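Local coordinates for peptidoglycan-recognition protein-SD (Drosophila melanogaster, PDB 2RKQ) that recognises bacterial peptidoglycan as a secreted innate immune receptor and activates the Toll pathway in response to Gram-positive bacteria, at residues E124-K128 / Q129-V133; E79-S82 / P83-G87; A156-Q159 / Q160-N163. One frame throughout, in Å; residues are numbered along the deposited sequence.

Contact 1. Residues E124-K128 / Q129-V133; sequences EQAVK and QAQLV
Ala126 and Val127 bind the amides of Gln131 and Ala130 where the chain turns back over the end of helix 113-128, a Schellman motif with Ala130, at positive phi, as the C-prime residue. Its two defining backbone bonds are Gln131 N to Ala126 O at 2.8 Å and Ala130 N to Val127 O at 3.0 Å. The first runs nearly along the C=O axis, whereas Ala130 N stands above the carbonyl plane of Val127. Ala126 O is gripped twice, because Leu132 N also donates to it from above the carbonyl plane. Gln129 N still makes a helical bond to Gln125 O. These bonds satisfy carbonyls that the last helical turn would otherwise leave without amide partners, and they steer the chain into strand 132-133.

Apolar packing follows the same reversal. The methyl of Ala126 meets Leu132 CB, and Val127 CG2 touches Leu132 CD2 at 4.1 Å; with CG of Leu132 anti to its own N (chi1 -175°), that branch reaches the valine.

Gln125 and Gln129 run alongside each other one turn apart, with their flat ends 11° from parallel.

Charge pairing stays on the helix: the extended Lys128 side chain carries NZ back one turn to Glu124 OE1 at 2.9 Å, a salt bridge made on the anti side of the carboxylate.

Leu132 O also faces the helix end: Val127 CA points its hydrogen almost straight at it (172° at H, CA to O 3.3 Å), and one water donates to both Val127 O and Leu132 O, 2.7 Å from each.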
ATOM      1  N   GLU A 124       2.429  -8.103  -9.943  1.00 11.28           N
ATOM      2  CA  GLU A 124       2.333  -8.682 -11.286  1.00 12.30           C
ATOM      3  C   GLU A 124       1.125  -8.125 -12.022  1.00 12.25           C
ATOM      4  O   GLU A 124       1.216  -7.746 -13.201  1.00 12.62           O
ATOM      5  CB  GLU A 124       2.257 -10.198 -11.211  1.00 13.00           C
ATOM      6  CG  GLU A 124       2.205 -10.849 -12.592  1.00 17.25           C
ATOM      7  CD  GLU A 124       1.881 -12.320 -12.543  1.00 24.65           C
ATOM      8  OE1 GLU A 124       1.566 -12.894 -13.608  1.00 26.82           O
ATOM      9  OE2 GLU A 124       1.911 -12.905 -11.444  1.00 30.23           O
ATOM     10  N   GLN A 125      -0.001  -8.071 -11.319  1.00 12.36           N
ATOM     11  CA  GLN A 125      -1.225  -7.558 -11.905  1.00 12.20           C
ATOM     12  C   GLN A 125      -1.122  -6.073 -12.259  1.00 12.29           C
ATOM     13  O   GLN A 125      -1.579  -5.646 -13.309  1.00 12.81           O
ATOM     14  CB  GLN A 125      -2.363  -7.791 -10.928  1.00 12.26           C
ATOM     15  CG  GLN A 125      -3.693  -7.247 -11.393  1.00 13.19           C
ATOM     16  CD  GLN A 125      -4.821  -7.861 -10.614  1.00 16.24           C
ATOM     17  OE1 GLN A 125      -5.394  -7.231  -9.712  1.00 19.05           O
ATOM     18  NE2 GLN A 125      -5.112  -9.112 -10.908  1.00 14.82           N
ATOM     19  N   ALA A 126      -0.519  -5.298 -11.372  1.00 11.90           N
ATOM     20  CA  ALA A 126      -0.355  -3.878 -11.626  1.00 11.44           C
ATOM     21  C   ALA A 126       0.484  -3.642 -12.884  1.00 11.27           C
ATOM     22  O   ALA A 126       0.204  -2.716 -13.654  1.00 11.44           O
ATOM     23  CB  ALA A 126       0.284  -3.194 -10.420  1.00 11.31           C
ATOM     24  N   VAL A 127       1.529  -4.455 -13.090  1.00 11.30           N
ATOM     25  CA  VAL A 127       2.299  -4.362 -14.341  1.00 12.16           C
ATOM     26  C   VAL A 127       1.432  -4.716 -15.550  1.00 12.88           C
ATOM     27  O   VAL A 127       1.408  -3.961 -16.529  1.00 13.19           O
ATOM     28  CB  VAL A 127       3.560  -5.248 -14.310  1.00 11.14           C
ATOM     29  CG1 VAL A 127       4.263  -5.237 -15.668  1.00 12.45           C
ATOM     30  CG2 VAL A 127       4.522  -4.767 -13.209  1.00 12.41           C
ATOM     31  N   LYS A 128       0.711  -5.830 -15.469  1.00 13.01           N
ATOM     32  CA  LYS A 128      -0.118  -6.248 -16.609  1.00 14.07           C
ATOM     33  C   LYS A 128      -1.204  -5.251 -16.959  1.00 14.62           C
ATOM     34  O   LYS A 128      -1.606  -5.132 -18.130  1.00 15.92           O
ATOM     35  CB  LYS A 128      -0.721  -7.615 -16.345  1.00 14.00           C
ATOM     36  CG  LYS A 128       0.285  -8.695 -16.564  1.00 15.93           C
ATOM     37  CD  LYS A 128      -0.176 -10.007 -16.005  1.00 16.02           C
ATOM     38  CE  LYS A 128       0.694 -11.096 -16.593  1.00 19.12           C
ATOM     39  NZ  LYS A 128       0.253 -12.431 -16.138  1.00 20.32           N
ATOM     40  N   GLN A 129      -1.677  -4.532 -15.949  1.00 14.24           N
ATOM     41  CA  GLN A 129      -2.742  -3.556 -16.124  1.00 15.32           C
ATOM     42  C   GLN A 129      -2.234  -2.145 -16.402  1.00 14.78           C
ATOM     43  O   GLN A 129      -3.031  -1.195 -16.439  1.00 15.63           O
ATOM     44  CB  GLN A 129      -3.660  -3.563 -14.907  1.00 15.46           C
ATOM     45  CG  GLN A 129      -4.418  -4.865 -14.773  1.00 18.75           C
ATOM     46  CD  GLN A 129      -5.344  -4.896 -13.574  1.00 23.89           C
ATOM     47  OE1 GLN A 129      -5.363  -3.975 -12.753  1.00 28.28           O
ATOM     48  NE2 GLN A 129      -6.118  -5.969 -13.463  1.00 26.88           N
ATOM     49  N   ALA A 130      -0.928  -2.009 -16.599  1.00 14.21           N
ATOM     50  CA  ALA A 130      -0.289  -0.717 -16.912  1.00 13.24           C
ATOM     51  C   ALA A 130      -0.417   0.307 -15.782  1.00 13.32           C
ATOM     52  O   ALA A 130      -0.425   1.510 -16.029  1.00 14.27           O
ATOM     53  CB  ALA A 130      -0.845  -0.125 -18.221  1.00 13.77           C
ATOM     54  N   GLN A 131      -0.545  -0.176 -14.543  1.00 13.08           N
ATOM     55  CA  GLN A 131      -0.551   0.725 -13.386  1.00 12.65           C
ATOM     56  C   GLN A 131       0.878   0.970 -12.929  1.00 12.16           C
ATOM     57  O   GLN A 131       1.197   2.022 -12.373  1.00 12.48           O
ATOM     58  CB  GLN A 131      -1.368   0.136 -12.234  1.00 13.09           C
ATOM     59  CG  GLN A 131      -2.837  -0.008 -12.568  1.00 14.13           C
ATOM     60  CD  GLN A 131      -3.635  -0.686 -11.492  1.00 18.70           C
ATOM     61  OE1 GLN A 131      -4.845  -0.893 -11.652  1.00 24.19           O
ATOM     62  NE2 GLN A 131      -2.983  -1.047 -10.395  1.00 15.57           N
ATOM     63  N   LEU A 132       1.730  -0.019 -13.197  1.00 11.94           N
ATOM     64  CA  LEU A 132       3.109  -0.023 -12.760  1.00 11.43           C
ATOM     65  C   LEU A 132       3.970  -0.419 -13.951  1.00 11.24           C
ATOM     66  O   LEU A 132       3.609  -1.325 -14.692  1.00 11.65           O
ATOM     67  CB  LEU A 132       3.243  -1.053 -11.636  1.00 11.51           C
ATOM     68  CG  LEU A 132       4.572  -1.187 -10.891  1.00 10.96           C
ATOM     69  CD1 LEU A 132       5.003   0.092 -10.157  1.00 12.51           C
ATOM     70  CD2 LEU A 132       4.471  -2.360  -9.916  1.00 12.52           C
ATOM     71  N   VAL A 133       5.085   0.276 -14.159  1.00 11.37           N
ATOM     72  CA  VAL A 133       5.952  -0.081 -15.267  1.00 11.15           C
ATOM     73  C   VAL A 133       6.557  -1.453 -15.033  1.00 11.14           C
ATOM     74  O   VAL A 133       6.700  -1.891 -13.880  1.00 11.18           O
ATOM     75  CB  VAL A 133       7.105   0.923 -15.478  1.00 11.71           C
ATOM     76  CG1 VAL A 133       6.572   2.330 -15.701  1.00 12.61           C
ATOM     77  CG2 VAL A 133       8.055   0.909 -14.327  1.00 12.02           C
TER
HETATM   78  O   HOH W   1       2.858  -1.825 -17.207  1.00 20.00           O

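Contact 2. Residues E79-S82 / P83-G87; sequences EGRS and PSQRG
Arg81 sends CG anti to its carbonyl carbon (chi1 -62°) and then runs extended to NE, which carries the guanidinium across to the backbone of Arg86 and Gly87. NH1 donates to Arg86 O at 2.8 Å with an N-H...O angle of 155°. The oxygen lies at the guanidinium edge, close to its plane, and the donor is tilted 23° from the carbonyl plane. Arg81 CD passes beside the same oxygen and packs against Gly87 CA at 3.9 Å. Two further N-H groups of this head are taken elsewhere: NE bonds Ile65 O and NH2 bonds Asp64 O. The buried guanidinium thus ties three backbone carbonyls together, and this fan of bonds fixes its rotation.

Between the arginine and its acceptor the chain folds through a type I beta turn from Ser82 to Gln85, part of the loop that joins strands 77-79 and 97-102. Pro83 occupies its second position, and Gln85 N closes it on Ser82 O at 2.8 Å. The extended Gln85 side chain lies along Ser82, its CG 4.1 Å from Ser82 CB. A water lies between the hydroxyls of Ser82 and Ser84, but this bridge depends on one of two Ser84 conformers and is doubtful. Arg86, whose CB leaves away from the turn, forms a salt bridge through NH1 with Asp20 OD2.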
ATOM      1  N   GLU A  79      -8.743  -1.972  -2.292  1.00 11.03           N
ATOM      2  CA  GLU A  79      -8.496  -0.810  -3.126  1.00 11.43           C
ATOM      3  C   GLU A  79      -8.519   0.495  -2.328  1.00 11.72           C
ATOM      4  O   GLU A  79      -9.450   0.737  -1.557  1.00 11.37           O
ATOM      5  CB  GLU A  79      -9.586  -0.724  -4.181  1.00 11.94           C
ATOM      6  CG  GLU A  79      -9.417   0.451  -5.109  1.00 13.12           C
ATOM      7  CD  GLU A  79     -10.541   0.549  -6.119  1.00 15.36           C
ATOM      8  OE1 GLU A  79     -11.679   0.100  -5.828  1.00 14.55           O
ATOM      9  OE2 GLU A  79     -10.262   1.098  -7.203  1.00 18.71           O
ATOM     10  N   GLY A  80      -7.483   1.303  -2.533  1.00 10.85           N
ATOM     11  CA  GLY A  80      -7.396   2.649  -1.957  1.00 10.94           C
ATOM     12  C   GLY A  80      -7.548   3.690  -3.050  1.00 11.71           C
ATOM     13  O   GLY A  80      -8.495   3.639  -3.851  1.00 11.99           O
ATOM     14  N   ARG A  81      -6.622   4.649  -3.091  1.00 11.19           N
ATOM     15  CA  ARG A  81      -6.617   5.627  -4.191  1.00 12.19           C
ATOM     16  C   ARG A  81      -6.386   4.973  -5.536  1.00 12.69           C
ATOM     17  O   ARG A  81      -5.754   3.922  -5.621  1.00 12.32           O
ATOM     18  CB  ARG A  81      -5.512   6.662  -4.000  1.00 11.57           C
ATOM     19  CG  ARG A  81      -5.666   7.472  -2.757  1.00 12.14           C
ATOM     20  CD  ARG A  81      -4.502   8.452  -2.575  1.00 11.35           C
ATOM     21  NE  ARG A  81      -4.687   9.085  -1.274  1.00 10.22           N
ATOM     22  CZ  ARG A  81      -4.314  10.328  -0.954  1.00 10.57           C
ATOM     23  NH1 ARG A  81      -3.676  11.115  -1.823  1.00 10.98           N
ATOM     24  NH2 ARG A  81      -4.592  10.783   0.268  1.00 11.25           N
ATOM     25  N   SER A  82      -6.872   5.612  -6.604  1.00 13.52           N
ATOM     26  CA  SER A  82      -6.557   5.182  -7.949  1.00 14.74           C
ATOM     27  C   SER A  82      -5.063   5.334  -8.217  1.00 14.05           C
ATOM     28  O   SER A  82      -4.460   6.292  -7.737  1.00 13.91           O
ATOM     29  CB  SER A  82      -7.295   6.058  -8.954  1.00 14.98           C
ATOM     30  OG  SER A  82      -6.902   5.709 -10.264  1.00 18.45           O
ATOM     31  N   PRO A  83      -4.460   4.415  -8.992  1.00 15.24           N
ATOM     32  CA  PRO A  83      -3.067   4.615  -9.355  1.00 14.84           C
ATOM     33  C   PRO A  83      -2.768   5.929 -10.070  1.00 15.05           C
ATOM     34  O   PRO A  83      -1.609   6.351 -10.073  1.00 14.84           O
ATOM     35  CB  PRO A  83      -2.775   3.423 -10.276  1.00 15.70           C
ATOM     36  CG  PRO A  83      -3.734   2.383  -9.825  1.00 17.61           C
ATOM     37  CD  PRO A  83      -4.975   3.132  -9.519  1.00 15.76           C
ATOM     38  N   SER A  84      -3.777   6.567 -10.676  1.00 14.64           N
ATOM     39  CA  SER A  84      -3.548   7.878 -11.298  1.00 14.52           C
ATOM     40  C   SER A  84      -3.773   9.038 -10.340  1.00 14.22           C
ATOM     41  O   SER A  84      -3.835  10.199 -10.758  1.00 14.09           O
ATOM     42  CB  SER A  84      -4.408   8.107 -12.558  1.00 15.64           C
ATOM     43  OG  SER A  84      -4.719   6.923 -13.250  0.50 15.86           O
ATOM     44  N   GLN A  85      -3.933   8.722  -9.057  1.00 13.30           N
ATOM     45  CA  GLN A  85      -4.015   9.751  -8.021  1.00 13.22           C
ATOM     46  C   GLN A  85      -2.783   9.618  -7.145  1.00 12.09           C
ATOM     47  O   GLN A  85      -2.497   8.536  -6.643  1.00 12.74           O
ATOM     48  CB  GLN A  85      -5.279   9.575  -7.154  1.00 13.69           C
ATOM     49  CG  GLN A  85      -6.565   9.897  -7.890  1.00 15.25           C
ATOM     50  CD  GLN A  85      -7.812   9.578  -7.079  1.00 14.71           C
ATOM     51  OE1 GLN A  85      -8.787  10.354  -7.082  1.00 18.39           O
ATOM     52  NE2 GLN A  85      -7.832   8.423  -6.438  1.00 13.41           N
ATOM     53  N   ARG A  86      -2.080  10.722  -6.931  1.00 11.88           N
ATOM     54  CA  ARG A  86      -0.917  10.714  -6.050  1.00 11.40           C
ATOM     55  C   ARG A  86      -1.302  10.169  -4.682  1.00 12.10           C
ATOM     56  O   ARG A  86      -2.400  10.441  -4.180  1.00 12.35           O
ATOM     57  CB  ARG A  86      -0.364  12.136  -5.924  1.00 12.08           C
ATOM     58  CG  ARG A  86       0.969  12.185  -5.209  1.00 13.69           C
ATOM     59  CD  ARG A  86       1.396  13.627  -4.984  1.00 20.04           C
ATOM     60  NE  ARG A  86       1.797  14.257  -6.235  1.00 23.25           N
ATOM     61  CZ  ARG A  86       1.778  15.562  -6.485  1.00 25.81           C
ATOM     62  NH1 ARG A  86       1.328  16.428  -5.580  1.00 27.42           N
ATOM     63  NH2 ARG A  86       2.189  15.994  -7.668  1.00 26.60           N
ATOM     64  N   GLY A  87      -0.426   9.357  -4.102  1.00 10.94           N
ATOM     65  CA  GLY A  87      -0.641   8.869  -2.748  1.00 11.82           C
ATOM     66  C   GLY A  87      -0.247   9.898  -1.711  1.00 11.65           C
ATOM     67  O   GLY A  87       0.199  11.000  -2.045  1.00 11.84           O
TER
HETATM   68  O   HOH W   2      -5.699   4.633 -13.091  1.00 37.79           O

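Contact 3. Residues A156-Q159 / Q160-N163; sequences ALIQ and QWPN
Leu157 O and Ile158 O each accept from the amide three residues on, Gln160 N and Trp161 N, both at 2.9 Å, the second bond closing a type I beta turn from Ile158 to Trp161. The indole of Trp161 packs against Ile158. Ile158 CA presents its hydrogen to one face, a CH-pi contact 3.8 Å from the centroid of the five-membered ring and 7° off its normal, while Ile158 CG2 lies 4.0 Å from Trp161 CH2 of the six-membered ring. With Ile158 CG1 in the crowded position between N and carbonyl carbon (chi1 69°), CG2 is the branch turned to the indole. Gln160 stretches alongside the carbonyls of Ala156 and Leu157, and a water accepts from its NE2 and donates to Leu157 O. Replacing Trp161 by an alanine would probably uncover Ile158 CA and CG2 and open a gap between this turn and helix 113-128. The indole fills that space, packing on Ala119, Lys120 and Leu123 of helix 113-128 and on Leu138 of strand 136-140, while Leu157 reaches Leu116 of the same helix.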
ATOM      1  N   ALA A 156      12.899  -6.733   5.316  1.00 14.67           N
ATOM      2  CA  ALA A 156      13.892  -7.767   4.971  1.00 14.44           C
ATOM      3  C   ALA A 156      13.399  -8.677   3.853  1.00 14.20           C
ATOM      4  O   ALA A 156      14.180  -9.133   3.001  1.00 14.70           O
ATOM      5  CB  ALA A 156      14.222  -8.586   6.178  1.00 15.31           C
ATOM      6  N   LEU A 157      12.097  -8.948   3.864  1.00 13.56           N
ATOM      7  CA  LEU A 157      11.494  -9.787   2.843  1.00 13.50           C
ATOM      8  C   LEU A 157      11.450  -9.068   1.495  1.00 14.09           C
ATOM      9  O   LEU A 157      11.866  -9.633   0.469  1.00 13.87           O
ATOM     10  CB  LEU A 157      10.088 -10.235   3.265  1.00 13.94           C
ATOM     11  CG  LEU A 157       9.991 -11.192   4.452  1.00 15.29           C
ATOM     12  CD1 LEU A 157       8.511 -11.432   4.767  1.00 16.30           C
ATOM     13  CD2 LEU A 157      10.719 -12.514   4.148  1.00 16.71           C
ATOM     14  N   ILE A 158      10.961  -7.825   1.494  1.00 13.98           N
ATOM     15  CA  ILE A 158      10.801  -7.124   0.218  1.00 14.82           C
ATOM     16  C   ILE A 158      12.156  -6.856  -0.440  1.00 14.58           C
ATOM     17  O   ILE A 158      12.253  -6.816  -1.660  1.00 13.82           O
ATOM     18  CB  ILE A 158       9.927  -5.835   0.310  1.00 14.93           C
ATOM     19  CG1 ILE A 158      10.615  -4.732   1.095  1.00 18.30           C
ATOM     20  CG2 ILE A 158       8.577  -6.153   0.909  1.00 16.68           C
ATOM     21  CD1 ILE A 158      11.063  -3.580   0.258  1.00 23.26           C
ATOM     22  N   GLN A 159      13.212  -6.705   0.362  1.00 14.17           N
ATOM     23  CA  GLN A 159      14.541  -6.524  -0.238  1.00 14.73           C
ATOM     24  C   GLN A 159      14.935  -7.712  -1.097  1.00 14.70           C
ATOM     25  O   GLN A 159      15.850  -7.614  -1.920  1.00 14.64           O
ATOM     26  CB  GLN A 159      15.605  -6.352   0.838  1.00 14.64           C
ATOM     27  CG  GLN A 159      15.554  -5.035   1.573  1.00 15.92           C
ATOM     28  CD  GLN A 159      16.702  -4.901   2.527  1.00 17.11           C
ATOM     29  OE1 GLN A 159      17.604  -4.077   2.324  1.00 19.49           O
ATOM     30  NE2 GLN A 159      16.705  -5.723   3.552  1.00 16.29           N
ATOM     31  N   GLN A 160      14.297  -8.853  -0.864  1.00 14.58           N
ATOM     32  CA  GLN A 160      14.606 -10.050  -1.636  1.00 15.67           C
ATOM     33  C   GLN A 160      13.767 -10.202  -2.898  1.00 14.27           C
ATOM     34  O   GLN A 160      14.036 -11.091  -3.721  1.00 15.34           O
ATOM     35  CB  GLN A 160      14.422 -11.328  -0.807  1.00 15.78           C
ATOM     36  CG  GLN A 160      15.142 -11.316   0.521  1.00 17.93           C
ATOM     37  CD  GLN A 160      14.765 -12.488   1.440  1.00 20.57           C
ATOM     38  OE1 GLN A 160      15.542 -12.860   2.323  1.00 30.32           O
ATOM     39  NE2 GLN A 160      13.577 -13.058   1.247  1.00 27.39           N
ATOM     40  N   TRP A 161      12.732  -9.376  -3.029  1.00 13.80           N
ATOM     41  CA  TRP A 161      11.825  -9.468  -4.156  1.00 13.30           C
ATOM     42  C   TRP A 161      12.429  -8.893  -5.427  1.00 12.99           C
ATOM     43  O   TRP A 161      13.314  -8.029  -5.374  1.00 12.48           O
ATOM     44  CB  TRP A 161      10.535  -8.702  -3.856  1.00 13.37           C
ATOM     45  CG  TRP A 161       9.695  -9.291  -2.772  1.00 14.47           C
ATOM     46  CD1 TRP A 161      10.004 -10.341  -1.949  1.00 16.21           C
ATOM     47  CD2 TRP A 161       8.419  -8.808  -2.356  1.00 15.69           C
ATOM     48  NE1 TRP A 161       8.969 -10.560  -1.058  1.00 16.13           N
ATOM     49  CE2 TRP A 161       7.991  -9.626  -1.282  1.00 16.51           C
ATOM     50  CE3 TRP A 161       7.588  -7.764  -2.792  1.00 15.30           C
ATOM     51  CZ2 TRP A 161       6.765  -9.429  -0.637  1.00 16.22           C
ATOM     52  CZ3 TRP A 161       6.366  -7.567  -2.149  1.00 17.10           C
ATOM     53  CH2 TRP A 161       5.975  -8.396  -1.079  1.00 16.34           C
ATOM     54  N   PRO A 162      11.922  -9.344  -6.586  1.00 13.97           N
ATOM     55  CA  PRO A 162      12.366  -8.776  -7.844  1.00 14.08           C
ATOM     56  C   PRO A 162      12.195  -7.264  -7.864  1.00 13.89           C
ATOM     57  O   PRO A 162      11.205  -6.722  -7.346  1.00 13.47           O
ATOM     58  CB  PRO A 162      11.450  -9.431  -8.875  1.00 14.81           C
ATOM     59  CG  PRO A 162      10.981 -10.703  -8.229  1.00 15.75           C
ATOM     60  CD  PRO A 162      10.922 -10.412  -6.765  1.00 14.70           C
ATOM     61  N   ASN A 163      13.204  -6.605  -8.419  1.00 13.76           N
ATOM     62  CA  ASN A 163      13.202  -5.166  -8.648  1.00 13.73           C
ATOM     63  C   ASN A 163      13.411  -4.318  -7.410  1.00 13.76           C
ATOM     64  O   ASN A 163      13.330  -3.098  -7.489  1.00 13.46           O
ATOM     65  CB  ASN A 163      11.942  -4.705  -9.378  1.00 14.73           C
ATOM     66  CG  ASN A 163      11.931  -5.117 -10.815  1.00 16.38           C
ATOM     67  OD1 ASN A 163      12.978  -5.310 -11.431  1.00 17.88           O
ATOM     68  ND2 ASN A 163      10.740  -5.226 -11.378  1.00 19.79           N
TER
HETATM   69  O   HOH W   3      11.228 -12.331   0.413  1.00 23.78           O
HETATM   70  O   HOH W   4      15.829  -8.236  -4.551  1.00 16.51           O

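Along the chain the order is contact 2, contact 1, contact 3. Contact 2 lies in the loop between strands 77-79 and 97-102, and contact 3 follows helix 152-158. Contact 1 ends helix 113-128, and Trp161 of contact 3 packs on the same helix; their nearest atoms are about 6 Å apart. Contacts 1 and 2, with centres 14 Å apart, touch through Gln131 CD and Pro83 CG at 3.5 Å. Contacts 2 and 3, centres about 23 Å apart, lie on opposite sides of the chain's centre. All three are places where the chain changes direction, and these turns join the helices and the loop to the mixed sheet of the amidase-like, peptidoglycan-recognising domain.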